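Local coordinates for diacylglycerol lipase (Aspergillus oryzae, PDB 5XK2), which probably hydrolyses the ester bonds of mono- and diacylglycerols, as a class 3 lipase of the alpha/beta-hydrolase fold, at residues A26-P31 with I273-K279; A55-L61 with F74-T80; Y178-R182 with V208-L214; Q23-A27 with N48-V52. All coordinates share one frame. Residue numbers count along the deposited sequence, not the author numbering.

Interaction 1 of 4, residues A26-P31 with I273-K279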
# COMPACT_ATOMS: atom_id res chain seq x y z
N ALA A 26 -13.02 12.61 -5.80
CA ALA A 26 -12.33 13.10 -4.60
C ALA A 26 -13.26 13.06 -3.39
O ALA A 26 -12.86 12.69 -2.28
CB ALA A 26 -11.82 14.53 -4.82
N ALA A 27 -14.52 13.43 -3.60
CA ALA A 27 -15.49 13.48 -2.53
C ALA A 27 -15.78 12.09 -1.91
O ALA A 27 -16.17 12.02 -0.75
CB ALA A 27 -16.79 14.12 -3.03
N THR A 28 -15.56 11.01 -2.68
CA THR A 28 -15.83 9.66 -2.15
C THR A 28 -14.83 9.23 -1.10
O THR A 28 -15.07 8.25 -0.40
CB THR A 28 -15.82 8.57 -3.24
OG1 THR A 28 -14.49 8.42 -3.77
CG2 THR A 28 -16.79 8.92 -4.34
N TYR A 29 -13.71 9.95 -0.98
CA TYR A 29 -12.73 9.63 0.07
C TYR A 29 -13.06 10.27 1.42
O TYR A 29 -12.51 9.87 2.44
CB TYR A 29 -11.34 10.08 -0.34
CG TYR A 29 -10.74 9.23 -1.43
CD1 TYR A 29 -10.10 8.04 -1.13
CD2 TYR A 29 -10.80 9.62 -2.76
CE1 TYR A 29 -9.53 7.25 -2.13
CE2 TYR A 29 -10.23 8.85 -3.77
CZ TYR A 29 -9.60 7.67 -3.45
OH TYR A 29 -9.03 6.91 -4.45
N CYS A 30 -13.97 11.25 1.43
CA CYS A 30 -14.34 11.96 2.66
C CYS A 30 -15.36 11.15 3.43
O CYS A 30 -16.45 10.91 2.92
CB CYS A 30 -14.94 13.32 2.35
SG CYS A 30 -14.00 14.35 1.21
N PRO A 31 -15.04 10.74 4.67
CA PRO A 31 -15.98 9.90 5.40
C PRO A 31 -17.37 10.53 5.55
O PRO A 31 -18.37 9.82 5.45
CB PRO A 31 -15.30 9.72 6.76
CG PRO A 31 -13.83 9.83 6.43
CD PRO A 31 -13.77 10.93 5.40
N ILE A 273 -6.15 16.87 -9.94
CA ILE A 273 -6.20 17.40 -8.58
C ILE A 273 -5.55 16.35 -7.70
O ILE A 273 -5.25 15.26 -8.18
CB ILE A 273 -7.66 17.65 -8.08
CG1 ILE A 273 -8.44 16.33 -8.02
CG2 ILE A 273 -8.37 18.68 -8.95
CD1 ILE A 273 -9.83 16.41 -7.33
N HIS A 274 -5.43 16.63 -6.41
CA HIS A 274 -4.92 15.61 -5.50
C HIS A 274 -6.13 14.77 -5.12
O HIS A 274 -6.89 15.12 -4.23
CB HIS A 274 -4.28 16.29 -4.28
CG HIS A 274 -3.55 15.36 -3.37
ND1 HIS A 274 -2.88 15.80 -2.24
CD2 HIS A 274 -3.35 14.02 -3.43
CE1 HIS A 274 -2.33 14.76 -1.63
NE2 HIS A 274 -2.59 13.67 -2.33
N ALA A 275 -6.27 13.62 -5.78
CA ALA A 275 -7.57 12.96 -5.85
C ALA A 275 -8.01 12.33 -4.54
O ALA A 275 -9.20 12.28 -4.24
CB ALA A 275 -7.54 11.89 -6.96
N ASP A 276 -7.06 11.77 -3.80
CA ASP A 276 -7.37 11.09 -2.55
C ASP A 276 -7.08 11.91 -1.29
O ASP A 276 -6.96 11.34 -0.20
CB ASP A 276 -6.66 9.75 -2.49
CG ASP A 276 -5.17 9.89 -2.36
OD1 ASP A 276 -4.64 10.96 -2.72
OD2 ASP A 276 -4.52 8.94 -1.88
N ALA A 277 -6.83 13.21 -1.44
CA ALA A 277 -6.41 14.02 -0.29
C ALA A 277 -7.38 14.00 0.89
O ALA A 277 -6.96 14.22 2.03
CB ALA A 277 -6.18 15.45 -0.72
N CYS A 278 -8.65 13.72 0.63
CA CYS A 278 -9.66 13.82 1.68
C CYS A 278 -9.66 12.60 2.59
O CYS A 278 -10.39 12.57 3.58
CB CYS A 278 -11.05 14.04 1.06
SG CYS A 278 -12.23 14.92 2.11
N LYS A 279 -8.84 11.60 2.28
CA LYS A 279 -8.65 10.50 3.20
C LYS A 279 -7.72 10.96 4.33
O LYS A 279 -6.57 11.31 4.10
CB LYS A 279 -8.07 9.27 2.49
CG LYS A 279 -7.55 8.23 3.47
CD LYS A 279 -8.39 6.97 3.46
CE LYS A 279 -8.02 6.04 4.61
NZ LYS A 279 -9.18 5.74 5.50
O HOH W 1 -10.14 13.15 -1.85
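Covalent, water-mediated and apolar contacts join these segments, and no direct hydrogen bond crosses between them. The covalent link is the disulfide from Cys30 SG to Cys278 SG, 2.1 Å long with chi3 of 113°; it staples the N-terminal region of this lipase family to the chain's C-terminal end. Beside it, water 1 gives hydrogen bonds to Ala26 O (2.8 Å) and Ala275 O (2.7 Å) and accepts one from Cys278 N (2.9 Å), bridging two carbonyls and an amide. A CA-H...O contact joins Ala26 CA to Ala275 O at 3.3 Å. Asp276 CB sits over the Tyr29 ring, 3.7 Å from its centroid and 12° off the normal, a CH-pi contact, while Ala26 CB meets Ile273 CD1 at 3.7 Å. Tyr29 OH bonds His152, next to the probable nucleophile Ser153, placing the staple beside the probable active site, and Asp276 pairs with Arg95 of the second subunit. Thr28 packs on strands 71-78 and 83-89, and Ile273 lies against helix 14-27.

Interaction 2 of 4, residues A55-L61 with F74-T80; sequences AGSTVKL and FVAVDNT
The segments 55-61 and 74-80 run antiparallel, their end-to-end CA directions 151° apart, in a hairpin with a classic beta bulge. Gly56, at phi 73° and psi 25°, is the first residue to leave helical geometry after helix 50-55, in a Schellman motif. Thr58 and Val77 form a hydrogen-bonded pair: Thr58 N to Val77 O is 3.0 Å and Val77 N to Thr58 O 2.8 Å. Val59 and Ala76 are a non-hydrogen-bonded pair, CA to CA 4.3 Å. Lys60 (phi -99°, psi -48°) breaks the register, so Val75 O accepts both Lys60 N (2.8 Å) and Leu61 N (3.2 Å); Val75 N bonds Leu61 O at 2.8 Å. Thr80 OG1, chi1 m, donates to Ala55 O at 2.8 Å, as does water 2 (2.8 Å), which accepts from Asn79 N (2.8 Å); water 3 links Thr58 OG1 (3.0 Å) to Val77 O (2.9 Å). Ser57 OG and Asp78 OD2 bond Tyr24 OH of helix 14-27; Asp78 OD1 accepts from Asn81 N and, weakly, from Thr80 N (3.0 Å). Within its chain, strand 58-65 edges the main sheet, strand 71-78 separates it from strand 83-89, and Leu61 and Val77 pack on helix 118-138.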
# COMPACT_ATOMS: atom_id res chain seq x y z
N ALA A 55 -21.73 23.88 -6.92
CA ALA A 55 -22.88 23.39 -7.66
C ALA A 55 -24.03 23.02 -6.72
O ALA A 55 -25.15 22.80 -7.18
CB ALA A 55 -22.49 22.20 -8.52
N GLY A 56 -23.75 22.98 -5.42
CA GLY A 56 -24.75 22.66 -4.41
C GLY A 56 -25.16 21.20 -4.38
O GLY A 56 -26.27 20.85 -3.93
N SER A 57 -24.27 20.33 -4.85
CA SER A 57 -24.67 18.93 -5.04
C SER A 57 -24.99 18.26 -3.72
O SER A 57 -24.31 18.47 -2.72
CB SER A 57 -23.60 18.17 -5.79
OG SER A 57 -23.35 18.86 -7.01
N THR A 58 -26.04 17.45 -3.75
CA THR A 58 -26.63 16.91 -2.52
C THR A 58 -26.71 15.40 -2.54
O THR A 58 -27.11 14.81 -3.54
CB THR A 58 -28.07 17.48 -2.33
OG1 THR A 58 -28.01 18.92 -2.32
CG2 THR A 58 -28.63 17.04 -1.01
N VAL A 59 -26.33 14.77 -1.43
CA VAL A 59 -26.45 13.31 -1.31
C VAL A 59 -27.90 12.86 -1.24
O VAL A 59 -28.69 13.39 -0.48
CB VAL A 59 -25.69 12.78 -0.06
CG1 VAL A 59 -25.92 11.28 0.14
CG2 VAL A 59 -24.19 13.06 -0.19
N LYS A 60 -28.22 11.85 -2.05
CA LYS A 60 -29.53 11.18 -2.02
C LYS A 60 -29.37 9.90 -1.21
O LYS A 60 -30.25 9.55 -0.41
CB LYS A 60 -30.07 10.90 -3.42
CG LYS A 60 -31.51 10.39 -3.40
CD LYS A 60 -32.40 11.51 -2.83
CE LYS A 60 -33.81 11.09 -2.53
NZ LYS A 60 -34.56 12.31 -2.06
N LEU A 61 -28.32 9.14 -1.51
CA LEU A 61 -28.02 7.92 -0.76
C LEU A 61 -26.52 7.75 -0.63
O LEU A 61 -25.79 8.04 -1.56
CB LEU A 61 -28.61 6.68 -1.47
CG LEU A 61 -28.34 5.34 -0.78
CD1 LEU A 61 -28.91 5.31 0.63
CD2 LEU A 61 -28.91 4.20 -1.59
N PHE A 74 -21.57 7.23 -2.97
CA PHE A 74 -22.86 7.90 -2.84
C PHE A 74 -23.54 8.04 -4.18
O PHE A 74 -22.89 7.94 -5.23
CB PHE A 74 -22.70 9.30 -2.18
CG PHE A 74 -21.68 10.17 -2.88
CD1 PHE A 74 -21.99 10.81 -4.08
CD2 PHE A 74 -20.42 10.35 -2.34
CE1 PHE A 74 -21.01 11.58 -4.75
CE2 PHE A 74 -19.45 11.12 -2.98
CZ PHE A 74 -19.74 11.74 -4.18
N VAL A 75 -24.84 8.29 -4.14
CA VAL A 75 -25.58 8.81 -5.29
C VAL A 75 -25.97 10.23 -4.93
O VAL A 75 -26.59 10.45 -3.89
CB VAL A 75 -26.83 7.99 -5.61
CG1 VAL A 75 -27.52 8.55 -6.85
CG2 VAL A 75 -26.46 6.52 -5.84
N ALA A 76 -25.57 11.18 -5.77
CA ALA A 76 -25.84 12.59 -5.48
C ALA A 76 -26.56 13.26 -6.64
O ALA A 76 -26.54 12.76 -7.78
CB ALA A 76 -24.52 13.32 -5.18
N VAL A 77 -27.23 14.37 -6.34
CA VAL A 77 -27.94 15.12 -7.36
C VAL A 77 -27.24 16.45 -7.56
O VAL A 77 -27.04 17.20 -6.59
CB VAL A 77 -29.41 15.37 -6.95
CG1 VAL A 77 -30.10 16.24 -7.99
CG2 VAL A 77 -30.15 14.06 -6.77
N ASP A 78 -26.85 16.74 -8.80
CA ASP A 78 -26.25 18.01 -9.15
C ASP A 78 -27.25 18.77 -10.02
O ASP A 78 -27.39 18.48 -11.21
CB ASP A 78 -24.92 17.76 -9.87
CG ASP A 78 -24.20 19.04 -10.29
OD1 ASP A 78 -24.83 20.10 -10.40
OD2 ASP A 78 -22.97 18.96 -10.56
N ASN A 79 -27.93 19.75 -9.44
CA ASN A 79 -28.97 20.48 -10.17
C ASN A 79 -28.39 21.61 -10.99
O ASN A 79 -29.06 22.19 -11.85
CB ASN A 79 -30.04 21.00 -9.21
CG ASN A 79 -30.93 19.90 -8.69
OD1 ASN A 79 -31.35 19.02 -9.46
ND2 ASN A 79 -31.23 19.93 -7.38
N THR A 80 -27.13 21.93 -10.74
CA THR A 80 -26.47 22.96 -11.53
C THR A 80 -26.10 22.40 -12.89
O THR A 80 -26.36 23.02 -13.93
CB THR A 80 -25.23 23.48 -10.81
OG1 THR A 80 -25.67 24.07 -9.59
CG2 THR A 80 -24.49 24.52 -11.65
O HOH W 2 -27.32 21.00 -6.99
O HOH W 3 -28.74 19.07 -5.19

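Interaction 3 of 4, residues Y178-R182 with V208-L214; sequences YAAPR and VPKLPLL
This is a buried loop-to-loop contact at the C-terminal ends of parallel strands 173-178 and 198-203, where an alpha/beta-hydrolase gathers its catalytic loops. Ala179 takes a positive phi (67°, psi 35°) as the chain leaves its strand, and residues 180-182 run extended. Opposite, 208-210 form a 3-10 turn closed by Leu211 N to Val208 O at 3.0 Å, and a cis peptide precedes Pro212. Pro181 and Pro209 set the register, CA to CA 4.2 Å, with Pro181 CG 3.7 Å from Val208 CG1. Arg182 N donates to Leu211 O at 2.9 Å. The Arg182 side chain, chi1 m then t, t, reaches along the second loop: NH1 donates to Pro212 O at 2.8 Å and lies 3.0 Å from Lys210 O. Pro209 O covers one guanidinium face, and Leu214 CD2, 3.6 Å from NH2, the opposite one. Val208 N bonds Asp206, the probable triad acid. With no carboxylate at its guanidinium within this contact, Arg182 grips the backbone of 208-214 through carbonyl oxygens, not through a side-chain charge there.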
# COMPACT_ATOMS: atom_id res chain seq x y z
N TYR A 178 -10.92 7.46 -13.25
CA TYR A 178 -9.60 8.08 -13.09
C TYR A 178 -8.66 7.08 -12.45
O TYR A 178 -8.93 6.63 -11.35
CB TYR A 178 -9.71 9.34 -12.22
CG TYR A 178 -10.58 10.42 -12.82
CD1 TYR A 178 -10.03 11.37 -13.69
CD2 TYR A 178 -11.94 10.51 -12.52
CE1 TYR A 178 -10.82 12.38 -14.26
CE2 TYR A 178 -12.73 11.52 -13.06
CZ TYR A 178 -12.17 12.44 -13.94
OH TYR A 178 -12.97 13.43 -14.48
N ALA A 179 -7.57 6.73 -13.13
CA ALA A 179 -6.53 5.86 -12.55
C ALA A 179 -7.03 4.45 -12.32
O ALA A 179 -6.64 3.79 -11.37
CB ALA A 179 -6.01 6.44 -11.21
N ALA A 180 -7.89 3.96 -13.21
CA ALA A 180 -8.51 2.66 -13.01
C ALA A 180 -7.58 1.50 -13.32
O ALA A 180 -6.90 1.49 -14.35
CB ALA A 180 -9.76 2.53 -13.90
N PRO A 181 -7.58 0.50 -12.44
CA PRO A 181 -7.13 -0.85 -12.79
C PRO A 181 -7.92 -1.42 -13.97
O PRO A 181 -9.02 -0.95 -14.26
CB PRO A 181 -7.46 -1.68 -11.54
CG PRO A 181 -7.60 -0.68 -10.42
CD PRO A 181 -8.08 0.61 -11.06
N ARG A 182 -7.37 -2.44 -14.63
CA ARG A 182 -8.16 -3.24 -15.58
C ARG A 182 -9.28 -3.99 -14.85
O ARG A 182 -9.13 -4.34 -13.66
CB ARG A 182 -7.27 -4.24 -16.30
CG ARG A 182 -6.19 -3.58 -17.15
CD ARG A 182 -5.43 -4.62 -17.96
NE ARG A 182 -4.42 -3.97 -18.80
CZ ARG A 182 -3.12 -3.89 -18.51
NH1 ARG A 182 -2.64 -4.42 -17.39
NH2 ARG A 182 -2.30 -3.27 -19.37
N VAL A 208 -0.91 1.50 -10.93
CA VAL A 208 -2.19 0.83 -10.70
C VAL A 208 -2.92 0.43 -12.00
O VAL A 208 -3.43 -0.68 -12.06
CB VAL A 208 -3.08 1.68 -9.76
CG1 VAL A 208 -4.46 1.04 -9.57
CG2 VAL A 208 -2.37 1.81 -8.38
N PRO A 209 -2.93 1.29 -13.04
CA PRO A 209 -3.57 0.88 -14.30
C PRO A 209 -2.86 -0.27 -15.02
O PRO A 209 -3.30 -0.65 -16.11
CB PRO A 209 -3.56 2.16 -15.15
CG PRO A 209 -3.61 3.25 -14.11
CD PRO A 209 -2.65 2.74 -13.05
N LYS A 210 -1.70 -0.71 -14.52
CA LYS A 210 -1.05 -1.87 -15.12
C LYS A 210 -1.47 -3.19 -14.51
O LYS A 210 -0.94 -4.24 -14.88
CB LYS A 210 0.47 -1.73 -15.01
CG LYS A 210 0.99 -0.54 -15.74
CD LYS A 210 2.48 -0.39 -15.52
CE LYS A 210 2.89 1.01 -15.78
NZ LYS A 210 4.35 1.14 -15.62
N LEU A 211 -2.41 -3.13 -13.56
CA LEU A 211 -2.90 -4.33 -12.86
C LEU A 211 -4.40 -4.46 -13.01
O LEU A 211 -5.11 -3.46 -13.12
CB LEU A 211 -2.54 -4.27 -11.38
CG LEU A 211 -1.05 -4.29 -11.05
CD1 LEU A 211 -0.88 -4.13 -9.56
CD2 LEU A 211 -0.41 -5.57 -11.56
N PRO A 212 -4.91 -5.70 -13.06
CA PRO A 212 -4.18 -6.96 -13.20
C PRO A 212 -3.45 -7.03 -14.54
O PRO A 212 -3.69 -6.20 -15.44
CB PRO A 212 -5.30 -8.03 -13.15
CG PRO A 212 -6.47 -7.35 -12.57
CD PRO A 212 -6.37 -5.90 -12.95
N LEU A 213 -2.55 -8.00 -14.64
CA LEU A 213 -1.68 -8.13 -15.80
C LEU A 213 -2.40 -8.56 -17.07
O LEU A 213 -3.42 -9.26 -17.04
CB LEU A 213 -0.57 -9.14 -15.52
CG LEU A 213 0.34 -8.89 -14.32
CD1 LEU A 213 1.38 -10.00 -14.25
CD2 LEU A 213 1.01 -7.55 -14.47
N LEU A 214 -1.82 -8.17 -18.20
CA LEU A 214 -2.22 -8.71 -19.49
C LEU A 214 -2.16 -10.23 -19.49
O LEU A 214 -3.02 -10.89 -20.07
CB LEU A 214 -1.32 -8.16 -20.60
CG LEU A 214 -1.40 -6.65 -20.76
CD1 LEU A 214 -0.26 -6.12 -21.63
CD2 LEU A 214 -2.76 -6.28 -21.34

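Interaction 4 of 4, residues Q23-A27 with N48-V52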
# COMPACT_ATOMS: atom_id res chain seq x y z
N GLN A 23 -13.59 15.73 -9.14
CA GLN A 23 -13.90 16.24 -7.81
C GLN A 23 -14.98 15.40 -7.11
O GLN A 23 -15.03 15.34 -5.88
CB GLN A 23 -14.32 17.70 -7.87
CG GLN A 23 -13.19 18.63 -8.30
CD GLN A 23 -13.66 20.05 -8.46
OE1 GLN A 23 -14.35 20.57 -7.59
NE2 GLN A 23 -13.35 20.66 -9.60
N TYR A 24 -15.85 14.75 -7.89
CA TYR A 24 -16.78 13.81 -7.28
C TYR A 24 -16.06 12.56 -6.81
O TYR A 24 -16.38 12.01 -5.75
CB TYR A 24 -17.92 13.43 -8.24
CG TYR A 24 -18.97 14.50 -8.37
CD1 TYR A 24 -19.96 14.65 -7.40
CD2 TYR A 24 -18.98 15.37 -9.46
CE1 TYR A 24 -20.92 15.62 -7.50
CE2 TYR A 24 -19.95 16.36 -9.58
CZ TYR A 24 -20.92 16.48 -8.60
OH TYR A 24 -21.89 17.45 -8.68
N ALA A 25 -15.10 12.09 -7.60
CA ALA A 25 -14.23 11.01 -7.14
C ALA A 25 -13.52 11.38 -5.85
O ALA A 25 -13.45 10.59 -4.92
CB ALA A 25 -13.20 10.67 -8.24
N ALA A 26 -13.02 12.61 -5.80
CA ALA A 26 -12.33 13.10 -4.60
C ALA A 26 -13.26 13.06 -3.39
O ALA A 26 -12.86 12.69 -2.28
CB ALA A 26 -11.82 14.53 -4.82
N ALA A 27 -14.52 13.43 -3.60
CA ALA A 27 -15.49 13.48 -2.53
C ALA A 27 -15.78 12.09 -1.91
O ALA A 27 -16.17 12.02 -0.75
CB ALA A 27 -16.79 14.12 -3.03
N ASN A 48 -10.66 19.95 -1.78
CA ASN A 48 -10.40 19.53 -3.16
C ASN A 48 -11.64 19.24 -3.99
O ASN A 48 -11.51 18.65 -5.08
CB ASN A 48 -9.44 18.32 -3.19
CG ASN A 48 -9.97 17.13 -2.48
OD1 ASN A 48 -10.96 17.21 -1.74
ND2 ASN A 48 -9.32 15.98 -2.68
N CYS A 49 -12.84 19.58 -3.49
CA CYS A 49 -13.98 19.58 -4.43
C CYS A 49 -14.78 20.89 -4.45
O CYS A 49 -16.02 20.89 -4.32
CB CYS A 49 -14.92 18.39 -4.11
SG CYS A 49 -15.82 18.39 -2.53
N PRO A 50 -14.09 22.01 -4.71
CA PRO A 50 -14.76 23.30 -4.62
C PRO A 50 -15.89 23.47 -5.63
O PRO A 50 -16.87 24.15 -5.32
CB PRO A 50 -13.65 24.31 -4.92
CG PRO A 50 -12.66 23.55 -5.76
CD PRO A 50 -12.68 22.16 -5.17
N ASP A 51 -15.76 22.91 -6.83
CA ASP A 51 -16.81 23.12 -7.82
C ASP A 51 -18.03 22.24 -7.58
O ASP A 51 -19.15 22.59 -7.98
CB ASP A 51 -16.22 22.92 -9.21
CG ASP A 51 -15.12 23.93 -9.49
OD1 ASP A 51 -15.38 25.15 -9.32
OD2 ASP A 51 -14.00 23.51 -9.82
N VAL A 52 -17.83 21.10 -6.92
CA VAL A 52 -18.96 20.29 -6.45
C VAL A 52 -19.76 21.09 -5.40
O VAL A 52 -21.00 21.16 -5.46
CB VAL A 52 -18.48 18.95 -5.85
CG1 VAL A 52 -19.63 18.21 -5.14
CG2 VAL A 52 -17.83 18.07 -6.93
O HOH W 1 -10.14 13.15 -1.85
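Gln23, on helix 14-27, makes the polar part of the contact. Its CB points at the second segment, and the extended m,t side chain brings the amide to the start of helix 50-55, where it bonds Asp51 twice: Asp51 N donates to Gln23 OE1 at 2.8 Å, and Gln23 NE2 donates to Asp51 OD2 at 2.9 Å. One helix thus supplies an acceptor to a first-turn backbone NH of another. The same OE1 is 3.2 Å from Pro50 N, which has no hydrogen to offer. Tyr24 starts away from the segment, yet Val52 CG2 lies over one face of its ring, 3.7 Å from the centroid and 6° off the normal, a CH-pi contact, and Val52 CG1 is 3.7 Å from Tyr24 CE1. Tyr24 OH hydrogen-bonds Ser57 OG and Asp78 OD2. Ala26 directs CB to within 3.6 Å of Asn48 ND2, while water 1 donates to Ala26 O (2.8 Å) and accepts from Asn48 ND2 (3.1 Å); that amide also bonds His274 O. Ala27, whose N bonds Gln23 O at 3.0 Å, puts CB 4.4 Å from Cys49 SG, the sulfur joined to Cys44. Cys49 is the N-cap residue of helix 50-55. With Gln23 bonding Asp51 N in the first turn and Val52 packing on Tyr24, the arrangement is a helix N-terminus docked on the side of another helix in the N-terminal region of this class 3 lipase.

From the N terminus, helix 14-27 opens two contacts. Interaction 4 closes a short loop, bringing 48-52 back to the helix with 20 residues between; interaction 1 closes a far larger one, since 241 residues separate its segments, and so encloses interactions 2 and 3. These follow interaction 4 in series, interaction 2 as a hairpin and interaction 3 between loops after two central strands. Interactions 1 and 4 share Ala26, Ala27 and water 1. Tyr24 ties interaction 4 to 2, and Phe74 packs on Ala27 and Thr28 to join 2 to 1. Interaction 3 touches none of the others, though its nearest atoms come to about 4 Å from interaction 4.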